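Local structure of acyl-CoA dehydrogenase (Geobacillus kaustophilus, 2PG0) at the interface of chains A and B and the interface of chains A and C. The protein catalyses, as an FAD-dependent acyl-CoA dehydrogenase, the alpha,beta-dehydrogenation of acyl thioesters. Residues are numbered along the deposited sequence; one frame, centred on the assembly and turned at random. Chains: chain A/B/C, Acyl-CoA dehydrogenase.

Contact 1 joins chains A and B, and contact 2 joins chains A and C. The centres of their C-alpha atoms lie about 26 Å apart. Both draw on helices 319-343 and 372-382. In contact 1 the first of these helices comes from both chains and the second from chain A; in contact 2 both come from chain C and face helix 285-313 of chain A. Chain A therefore meets two different partners. The deposited assembly is a tetramer, as is common in this family. Contact 1 contains FAD-binding residues of both chains, so subunit pairing is likely to be coupled to the cofactor site.

Contact 1: the interface of chains A and B. Residues chain A 334, 363, 366-367, 371-373; chain B 341-342, 345-346.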
# COMPACT_ATOMS: atom_id res chain seq x y z
N LYS A 334 -6.21 12.04 -0.06
CA LYS A 334 -5.49 11.91 -1.32
C LYS A 334 -5.79 10.57 -2.00
O LYS A 334 -6.00 10.53 -3.21
CB LYS A 334 -3.98 12.09 -1.10
CG LYS A 334 -3.57 13.56 -0.95
CD LYS A 334 -2.18 13.72 -0.31
CE LYS A 334 -1.06 13.16 -1.17
NZ LYS A 334 0.24 13.15 -0.39
N PRO A 363 -4.10 17.56 -2.79
CA PRO A 363 -2.77 17.06 -2.39
C PRO A 363 -1.93 18.04 -1.57
O PRO A 363 -1.03 17.62 -0.82
CB PRO A 363 -2.11 16.70 -3.72
CG PRO A 363 -2.79 17.53 -4.73
CD PRO A 363 -4.20 17.77 -4.25
N ALA A 366 -1.36 17.85 2.40
CA ALA A 366 -0.26 17.05 2.96
C ALA A 366 1.01 17.89 3.15
O ALA A 366 1.99 17.44 3.76
CB ALA A 366 0.02 15.86 2.04
N ILE A 367 0.97 19.12 2.65
CA ILE A 367 2.14 20.00 2.63
C ILE A 367 1.99 21.15 3.62
O ILE A 367 2.88 21.37 4.45
CB ILE A 367 2.43 20.51 1.20
CG1 ILE A 367 2.84 19.34 0.29
CG2 ILE A 367 3.55 21.57 1.19
CD1 ILE A 367 2.81 19.65 -1.20
N THR A 371 4.41 19.86 6.82
CA THR A 371 4.35 18.69 5.95
C THR A 371 4.05 17.43 6.77
O THR A 371 4.28 17.40 7.98
CB THR A 371 5.67 18.43 5.20
OG1 THR A 371 6.69 18.13 6.16
CG2 THR A 371 6.07 19.64 4.37
N ASN A 372 3.56 16.40 6.09
CA ASN A 372 3.26 15.14 6.77
C ASN A 372 4.53 14.48 7.33
O ASN A 372 4.47 13.76 8.33
CB ASN A 372 2.43 14.22 5.86
CG ASN A 372 0.99 14.71 5.70
OD1 ASN A 372 0.58 15.69 6.33
ND2 ASN A 372 0.20 13.99 4.91
N GLU A 373 5.67 14.78 6.70
CA GLU A 373 6.97 14.34 7.22
C GLU A 373 7.25 15.02 8.56
O GLU A 373 7.77 14.39 9.49
CB GLU A 373 8.10 14.64 6.24
CG GLU A 373 8.06 13.83 4.94
CD GLU A 373 6.97 14.26 3.95
OE1 GLU A 373 6.55 15.45 3.94
OE2 GLU A 373 6.53 13.38 3.18
N MET B 341 5.47 15.45 -5.99
CA MET B 341 4.85 16.68 -5.48
C MET B 341 5.21 16.87 -4.00
O MET B 341 5.68 17.93 -3.61
CB MET B 341 3.32 16.72 -5.67
CG MET B 341 2.67 18.08 -5.23
SD MET B 341 0.86 17.96 -5.24
CE MET B 341 0.63 18.39 -6.97
N GLN B 342 5.00 15.83 -3.20
CA GLN B 342 5.26 15.91 -1.75
C GLN B 342 6.69 16.33 -1.41
O GLN B 342 6.91 17.18 -0.55
CB GLN B 342 4.93 14.58 -1.07
CG GLN B 342 5.00 14.62 0.46
CD GLN B 342 4.00 15.58 1.09
OE1 GLN B 342 2.97 15.91 0.49
NE2 GLN B 342 4.29 16.03 2.31
N GLY B 345 7.73 19.96 -1.55
CA GLY B 345 7.01 20.85 -0.63
C GLY B 345 6.04 21.75 -1.38
O GLY B 345 5.45 21.34 -2.38
N GLY B 346 5.89 22.99 -0.92
CA GLY B 346 4.99 23.95 -1.58
C GLY B 346 5.26 24.16 -3.06
O GLY B 346 4.34 24.39 -3.84
O HOH W 1 1.07 15.89 -1.38
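B:Gln342, at the end of helix 319-343, has CG anti to the backbone N (chi1 -173°) and then bends at chi2. A:Glu373, near the start of helix 372-382, has CG anti to its carbonyl carbon and also bends at chi2. The two side chains thus meet tip to tip. The amide NE2 of B:Gln342 donates to the carboxylate OE1 of A:Glu373 at 2.8 Å, nearly straight at the hydrogen (166°). OE1 receives it on its syn lone pair and lies in the amide plane. The carboxylate itself is turned 37° from that plane. NE2 of B:Gln342 also donates to the backbone carbonyl O of A:Ala366 at 3.1 Å, and approaches that oxygen from above the carbonyl plane. Two acceptors therefore grip one nitrogen and should fix the rotation of the amide. At the other end of the amide, OE1 of B:Gln342 lies 2.7 Å from water 1. The water also bonds the backbone O of A:Pro363. Water 1 lies 3.0 Å from the amine NZ of A:Lys334. If charged, as is likely, this amine may polarise the water toward the amide oxygen. CB of A:Ala366 and CG1 of A:Ile367 pack by the amide oxygen, and A:Ile367 runs antiparallel alongside B:Gln342. An alanine in place of B:Gln342 would remove both hydrogen bonds from the amide nitrogen and the link to the water, and would probably loosen the subunit contact beside the FAD site. B:Gln342, B:Gly346, A:Thr371 and A:Glu373 are FAD-binding residues, so this patch of the two-fold interface belongs to a cofactor site where subunits meet. Farther out, A:Ile367 spreads its branches over the two glycines that open 3-10 helix 345-349: CG2 faces B:Gly346, and CD1 reaches the carbonyl of B:Gly345. Separately, A:Pro363 meets B:Met341 obliquely, with its ring carbon CB 3.6 Å from the thioether SD of B:Met341.

Contact 2: the interface of chains A and C. Residues chain A 289, 293, 296-297; chain C 327-328, 376, 379.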
# COMPACT_ATOMS: atom_id res chain seq x y z
N PHE A 289 -16.22 -3.24 -3.28
CA PHE A 289 -15.17 -3.35 -2.26
C PHE A 289 -14.35 -2.06 -2.14
O PHE A 289 -14.02 -1.63 -1.03
CB PHE A 289 -14.26 -4.55 -2.55
CG PHE A 289 -14.78 -5.87 -2.02
CD1 PHE A 289 -16.15 -6.17 -2.03
CD2 PHE A 289 -13.88 -6.83 -1.55
CE1 PHE A 289 -16.62 -7.41 -1.55
CE2 PHE A 289 -14.34 -8.07 -1.08
CZ PHE A 289 -15.71 -8.36 -1.08
N GLU A 293 -14.04 0.02 1.23
CA GLU A 293 -12.75 0.38 1.82
C GLU A 293 -12.65 1.89 2.05
O GLU A 293 -12.19 2.32 3.11
CB GLU A 293 -11.58 -0.14 0.98
CG GLU A 293 -11.44 -1.67 1.02
CD GLU A 293 -10.21 -2.19 0.27
OE1 GLU A 293 -9.28 -1.39 -0.03
OE2 GLU A 293 -10.16 -3.41 0.01
N THR A 296 -14.85 2.78 5.01
CA THR A 296 -14.20 2.36 6.26
C THR A 296 -13.17 3.39 6.71
O THR A 296 -13.18 3.84 7.86
CB THR A 296 -13.53 0.96 6.10
OG1 THR A 296 -14.53 -0.00 5.76
CG2 THR A 296 -12.85 0.53 7.39
N GLU A 297 -12.28 3.77 5.81
CA GLU A 297 -11.23 4.73 6.15
C GLU A 297 -11.84 6.10 6.50
O GLU A 297 -11.38 6.77 7.43
CB GLU A 297 -10.19 4.81 5.04
CG GLU A 297 -9.38 3.51 4.86
CD GLU A 297 -8.13 3.70 3.99
OE1 GLU A 297 -7.84 4.83 3.58
OE2 GLU A 297 -7.44 2.69 3.72
N TRP C 327 -12.58 -5.89 9.99
CA TRP C 327 -11.66 -6.08 8.88
C TRP C 327 -10.46 -5.14 8.96
O TRP C 327 -9.32 -5.57 8.78
CB TRP C 327 -12.36 -6.04 7.50
CG TRP C 327 -12.50 -4.68 6.86
CD1 TRP C 327 -13.61 -3.89 6.84
CD2 TRP C 327 -11.49 -3.97 6.12
NE1 TRP C 327 -13.35 -2.72 6.15
CE2 TRP C 327 -12.06 -2.74 5.70
CE3 TRP C 327 -10.15 -4.24 5.79
CZ2 TRP C 327 -11.34 -1.80 4.96
CZ3 TRP C 327 -9.43 -3.30 5.05
CH2 TRP C 327 -10.03 -2.09 4.65
N TRP C 328 -10.71 -3.87 9.26
CA TRP C 328 -9.63 -2.88 9.22
C TRP C 328 -8.60 -3.11 10.33
O TRP C 328 -7.40 -3.03 10.07
CB TRP C 328 -10.17 -1.45 9.26
CG TRP C 328 -9.10 -0.46 8.92
CD1 TRP C 328 -8.77 0.01 7.67
CD2 TRP C 328 -8.19 0.16 9.84
NE1 TRP C 328 -7.73 0.90 7.77
CE2 TRP C 328 -7.35 1.01 9.08
CE3 TRP C 328 -8.03 0.11 11.23
CZ2 TRP C 328 -6.35 1.79 9.67
CZ3 TRP C 328 -7.03 0.89 11.82
CH2 TRP C 328 -6.21 1.72 11.04
N LYS C 376 -16.34 -6.73 4.02
CA LYS C 376 -16.50 -5.75 2.94
C LYS C 376 -17.82 -5.94 2.17
O LYS C 376 -18.45 -4.97 1.75
CB LYS C 376 -15.29 -5.77 2.02
CG LYS C 376 -14.01 -5.29 2.71
CD LYS C 376 -12.79 -5.42 1.82
CE LYS C 376 -11.51 -5.19 2.62
NZ LYS C 376 -10.30 -5.40 1.78
N ILE C 379 -20.48 -4.41 4.38
CA ILE C 379 -20.40 -2.95 4.32
C ILE C 379 -21.04 -2.43 3.02
O ILE C 379 -21.83 -1.49 3.06
CB ILE C 379 -18.94 -2.44 4.48
CG1 ILE C 379 -18.42 -2.74 5.89
CG2 ILE C 379 -18.84 -0.92 4.19
CD1 ILE C 379 -16.88 -2.74 5.99
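All the contact residues have helical backbone torsions: helix 285-313 of chain A lies against helices 319-343 and 372-382 of chain C. In C:Trp327, CG is flanked by both the backbone N and the carbonyl carbon (chi1 89°). This points its indole edge at A:Thr296, and the two side chains meet tip to tip. The indole NE1 of C:Trp327 donates to the hydroxyl OG1 of A:Thr296 at 3.0 Å, with an angle of 154° at the hydrogen. OG1 lies close to the indole plane. The methyl CG2 of A:Thr296, anti to its backbone N, packs against CZ2 of C:Trp327 and CB of C:Trp328. C:Trp328 CB also sits over one face of the C:Trp327 ring. CE of C:Lys376 lies over the opposite face of the C:Trp327 ring, 3.5 Å above the plane and toward the rim. The indole is thus sandwiched between groups of its own chain, which should limit its tilt. C:Lys376 is extended and crosses A:Glu293 obliquely. NZ of C:Lys376 forms a salt bridge with the carboxylate OE2 of A:Glu293 at 2.7 Å, from above the carboxylate plane. CG of A:Glu293 packs on CH2 of C:Trp327. This two-fold interface, whose polar pairs are set among apolar contacts, is probably part of the tetramer. At the other end of the lysine, CB of C:Lys376 lies over the face of the A:Phe289 ring, 3.8 Å from its centroid.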